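Local coordinates for protein succinylglutamate desuccinylase/aspartoacylase (Shewanella frigidimarina, PDB 3LWU) that probably acts as a zinc-dependent hydrolase of the succinylglutamate desuccinylase/aspartoacylase family, with one zinc ion held in its catalytic domain, at residues 197-209 and 213-225. Numbering follows the deposited sequence.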
# COMPACT_ATOMS: atom_id res chain seq x y z
N SER A 197 1.02 6.18 -22.18
CA SER A 197 1.83 7.26 -22.72
C SER A 197 2.41 6.95 -24.07
O SER A 197 2.67 5.80 -24.38
CB SER A 197 2.98 7.55 -21.74
OG SER A 197 3.82 8.57 -22.22
N CYS A 198 2.61 7.99 -24.88
CA CYS A 198 3.31 7.86 -26.15
C CYS A 198 4.80 8.17 -25.89
O CYS A 198 5.18 8.52 -24.74
CB CYS A 198 2.72 8.84 -27.19
SG CYS A 198 3.11 10.61 -26.90
N LYS A 199 5.63 8.07 -26.92
CA LYS A 199 7.06 8.27 -26.74
C LYS A 199 7.32 9.75 -26.73
O LYS A 199 6.82 10.47 -27.59
CB LYS A 199 7.88 7.61 -27.84
CG LYS A 199 7.80 6.08 -27.85
CD LYS A 199 8.61 5.49 -28.98
CE LYS A 199 8.30 4.03 -29.19
NZ LYS A 199 9.26 3.40 -30.11
N HIS A 200 8.07 10.22 -25.74
CA HIS A 200 8.48 11.61 -25.72
C HIS A 200 9.86 11.78 -25.08
O HIS A 200 10.37 10.87 -24.52
CB HIS A 200 7.39 12.50 -25.07
CG HIS A 200 6.99 12.12 -23.68
ND1 HIS A 200 6.26 10.99 -23.38
CD2 HIS A 200 7.16 12.77 -22.50
CE1 HIS A 200 6.05 10.93 -22.08
NE2 HIS A 200 6.56 12.01 -21.51
N LEU A 201 10.47 12.95 -25.20
CA LEU A 201 11.83 13.18 -24.74
C LEU A 201 11.96 14.50 -23.96
O LEU A 201 11.33 15.46 -24.28
CB LEU A 201 12.73 13.25 -25.98
CG LEU A 201 14.18 13.74 -25.94
CD1 LEU A 201 14.99 12.72 -25.16
CD2 LEU A 201 14.72 13.88 -27.33
N TYR A 202 12.78 14.52 -22.93
CA TYR A 202 13.10 15.75 -22.23
C TYR A 202 14.49 16.14 -22.68
O TYR A 202 15.43 15.35 -22.51
CB TYR A 202 13.13 15.51 -20.74
CG TYR A 202 11.78 15.51 -20.08
CD1 TYR A 202 11.05 14.34 -19.96
CD2 TYR A 202 11.23 16.67 -19.56
CE1 TYR A 202 9.83 14.31 -19.35
CE2 TYR A 202 9.98 16.65 -18.94
CZ TYR A 202 9.29 15.45 -18.85
OH TYR A 202 8.07 15.38 -18.24
N CYS A 203 14.63 17.32 -23.26
CA CYS A 203 15.90 17.76 -23.88
C CYS A 203 16.23 19.17 -23.47
O CYS A 203 15.44 20.07 -23.70
CB CYS A 203 15.72 17.72 -25.39
SG CYS A 203 17.16 18.08 -26.39
N PRO A 204 17.39 19.40 -22.85
CA PRO A 204 17.70 20.80 -22.60
C PRO A 204 17.81 21.69 -23.85
O PRO A 204 18.16 21.23 -24.94
CB PRO A 204 19.05 20.75 -21.88
CG PRO A 204 19.59 19.39 -22.15
CD PRO A 204 18.42 18.50 -22.30
N GLU A 205 17.49 22.96 -23.63
CA GLU A 205 17.43 23.98 -24.67
C GLU A 205 18.71 23.97 -25.50
O GLU A 205 18.65 24.01 -26.75
CB GLU A 205 17.24 25.36 -24.00
CG GLU A 205 16.19 26.34 -24.59
CD GLU A 205 15.58 27.30 -23.50
OE1 GLU A 205 14.62 26.93 -22.73
OE2 GLU A 205 16.08 28.44 -23.43
N TYR A 206 19.86 23.92 -24.82
CA TYR A 206 21.14 24.01 -25.52
C TYR A 206 21.42 22.84 -26.46
O TYR A 206 22.31 22.93 -27.27
CB TYR A 206 22.33 24.19 -24.55
CG TYR A 206 22.71 22.95 -23.76
CD1 TYR A 206 23.58 21.97 -24.29
CD2 TYR A 206 22.21 22.74 -22.46
CE1 TYR A 206 23.92 20.80 -23.52
CE2 TYR A 206 22.56 21.62 -21.69
CZ TYR A 206 23.40 20.65 -22.20
OH TYR A 206 23.68 19.54 -21.42
N ASP A 207 20.65 21.76 -26.35
CA ASP A 207 20.95 20.52 -27.07
C ASP A 207 19.78 20.07 -27.92
O ASP A 207 19.65 18.90 -28.24
CB ASP A 207 21.31 19.43 -26.07
CG ASP A 207 22.49 18.58 -26.54
OD1 ASP A 207 22.92 18.65 -27.74
OD2 ASP A 207 23.00 17.83 -25.68
N ILE A 208 18.94 21.01 -28.34
CA ILE A 208 17.75 20.69 -29.08
C ILE A 208 18.10 19.97 -30.39
O ILE A 208 17.36 19.10 -30.84
CB ILE A 208 16.88 21.97 -29.32
CG1 ILE A 208 15.48 21.59 -29.79
CG2 ILE A 208 17.57 22.96 -30.29
CD1 ILE A 208 14.74 20.53 -28.84
N ASP A 209 19.25 20.31 -30.95
CA ASP A 209 19.84 19.66 -32.13
C ASP A 209 19.85 18.13 -32.02
O ASP A 209 19.65 17.39 -33.00
CB ASP A 209 21.30 20.14 -32.29
CG ASP A 209 22.03 19.45 -33.43
OD1 ASP A 209 21.84 19.90 -34.58
OD2 ASP A 209 22.81 18.50 -33.18
N PHE A 213 17.80 12.90 -33.64
CA PHE A 213 18.48 11.62 -33.83
C PHE A 213 17.76 10.47 -33.17
O PHE A 213 17.82 9.34 -33.65
CB PHE A 213 19.93 11.71 -33.36
CG PHE A 213 20.77 12.62 -34.20
CD1 PHE A 213 21.34 12.15 -35.38
CD2 PHE A 213 20.93 13.95 -33.86
CE1 PHE A 213 22.08 12.98 -36.19
CE2 PHE A 213 21.68 14.79 -34.66
CZ PHE A 213 22.26 14.30 -35.83
N PHE A 214 17.06 10.76 -32.08
CA PHE A 214 16.28 9.77 -31.41
C PHE A 214 15.03 9.50 -32.22
O PHE A 214 14.69 10.29 -33.11
CB PHE A 214 15.94 10.20 -29.99
CG PHE A 214 17.15 10.42 -29.13
CD1 PHE A 214 17.82 9.35 -28.59
CD2 PHE A 214 17.63 11.69 -28.88
CE1 PHE A 214 18.95 9.53 -27.79
CE2 PHE A 214 18.76 11.88 -28.08
CZ PHE A 214 19.40 10.80 -27.53
N SER A 215 14.37 8.37 -31.95
CA SER A 215 13.16 7.98 -32.70
C SER A 215 11.94 8.37 -31.87
O SER A 215 11.16 7.53 -31.46
CB SER A 215 13.18 6.48 -32.98
OG SER A 215 14.30 6.12 -33.77
N ILE A 216 11.84 9.66 -31.57
CA ILE A 216 10.88 10.14 -30.59
C ILE A 216 10.06 11.29 -31.18
O ILE A 216 10.61 12.34 -31.50
CB ILE A 216 11.57 10.53 -29.27
CG1 ILE A 216 12.16 9.27 -28.61
CG2 ILE A 216 10.55 11.15 -28.28
CD1 ILE A 216 12.90 9.49 -27.33
N PRO A 217 8.74 11.08 -31.33
CA PRO A 217 7.97 12.12 -32.02
C PRO A 217 7.85 13.45 -31.26
O PRO A 217 7.81 14.49 -31.89
CB PRO A 217 6.59 11.48 -32.19
CG PRO A 217 6.84 10.01 -32.05
CD PRO A 217 7.92 9.90 -31.05
N TYR A 218 7.82 13.42 -29.93
CA TYR A 218 7.59 14.63 -29.17
C TYR A 218 8.68 14.89 -28.15
O TYR A 218 8.96 14.05 -27.30
CB TYR A 218 6.20 14.60 -28.49
CG TYR A 218 5.08 14.46 -29.47
CD1 TYR A 218 4.66 15.55 -30.20
CD2 TYR A 218 4.49 13.22 -29.73
CE1 TYR A 218 3.67 15.44 -31.15
CE2 TYR A 218 3.49 13.11 -30.73
CZ TYR A 218 3.10 14.21 -31.41
OH TYR A 218 2.11 14.16 -32.37
N THR A 219 9.24 16.09 -28.22
CA THR A 219 10.30 16.56 -27.34
C THR A 219 9.86 17.79 -26.52
O THR A 219 9.33 18.77 -27.06
CB THR A 219 11.52 17.01 -28.17
OG1 THR A 219 12.00 15.90 -28.92
CG2 THR A 219 12.63 17.55 -27.27
N LEU A 220 10.12 17.74 -25.22
CA LEU A 220 9.95 18.86 -24.32
C LEU A 220 11.31 19.56 -24.14
O LEU A 220 12.29 18.94 -23.76
CB LEU A 220 9.46 18.37 -22.96
CG LEU A 220 8.05 17.80 -23.06
CD1 LEU A 220 7.78 16.75 -22.00
CD2 LEU A 220 7.04 18.91 -23.01
N ILE A 221 11.34 20.85 -24.42
CA ILE A 221 12.56 21.62 -24.36
C ILE A 221 12.62 22.23 -22.99
O ILE A 221 11.80 23.05 -22.67
CB ILE A 221 12.59 22.75 -25.43
CG1 ILE A 221 12.30 22.15 -26.81
CG2 ILE A 221 13.92 23.43 -25.42
CD1 ILE A 221 12.15 23.17 -27.94
N ILE A 222 13.59 21.81 -22.19
CA ILE A 222 13.67 22.24 -20.80
C ILE A 222 14.76 23.32 -20.59
O ILE A 222 15.76 23.35 -21.30
CB ILE A 222 13.82 21.04 -19.85
CG1 ILE A 222 15.19 20.38 -19.95
CG2 ILE A 222 12.74 19.97 -20.16
CD1 ILE A 222 15.36 19.16 -19.04
N PRO A 223 14.54 24.24 -19.64
CA PRO A 223 15.54 25.26 -19.34
C PRO A 223 16.64 24.75 -18.39
O PRO A 223 16.68 23.56 -18.03
CB PRO A 223 14.71 26.34 -18.63
CG PRO A 223 13.69 25.55 -17.86
CD PRO A 223 13.37 24.35 -18.74
N ASN A 224 17.52 25.68 -18.01
CA ASN A 224 18.62 25.46 -17.09
C ASN A 224 18.14 25.59 -15.66
O ASN A 224 18.16 26.67 -15.09
CB ASN A 224 19.70 26.51 -17.33
CG ASN A 224 20.93 26.27 -16.49
OD1 ASN A 224 21.03 25.23 -15.78
ND2 ASN A 224 21.91 27.19 -16.57
N SER A 225 17.68 24.49 -15.08
CA SER A 225 16.96 24.58 -13.84
C SER A 225 17.08 23.24 -13.13
O SER A 225 16.83 22.21 -13.76
CB SER A 225 15.49 24.90 -14.14
OG SER A 225 14.85 25.43 -13.01
O HOH W 1 9.78 5.23 -32.23
O HOH W 2 12.12 25.40 -21.92
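L201, C203 and E205 exchange five backbone hydrogen bonds with Y218, L220 and I222, pairing the strands in parallel. L201 N donates to Y218 O, and L201 O takes the nearly straight bond from L220 N (2.7 Å, 169°); C203 N and O repeat the pattern with L220 O and I222 N, and E205 N, just past the strand end, closes it on I222 O. On the face bearing H200, Y202 and L220, L220 CD1 makes a CH-pi contact over the Y202 ring, 4.0 Å from its centroid, while I222 CG2 packs at the ring edge against CD2 (3.7 Å). Replacing Y202 by an alanine would probably strip both methyls of the ring they pack on and lose the weak hydroxyl bond to a bound unidentified molecule. On the face bearing L201, T219, C203 and I221 the contacts are mostly apolar, and F214 and I208, beyond the strands, add to them. With CG anti to the backbone N (chi1 168°), L201 brings CD2 to 4.0 Å from F214 CD2, and I208 CD1 packs on I221 CG1 at 3.6 Å. Water bridges K199 NZ to S215 O, and the same amine forms salt bridges with D273 and D277. H200 ND1 donates to C198 O (3.0 Å), which helps fix the imidazole's rotation, while NE2 bonds to the unidentified molecule, probably from the crystallisation liquor. Backbone bonds thus set the parallel register and apolar side chains pack both faces, with the Y202 side chain about 8 Å from the zinc ion.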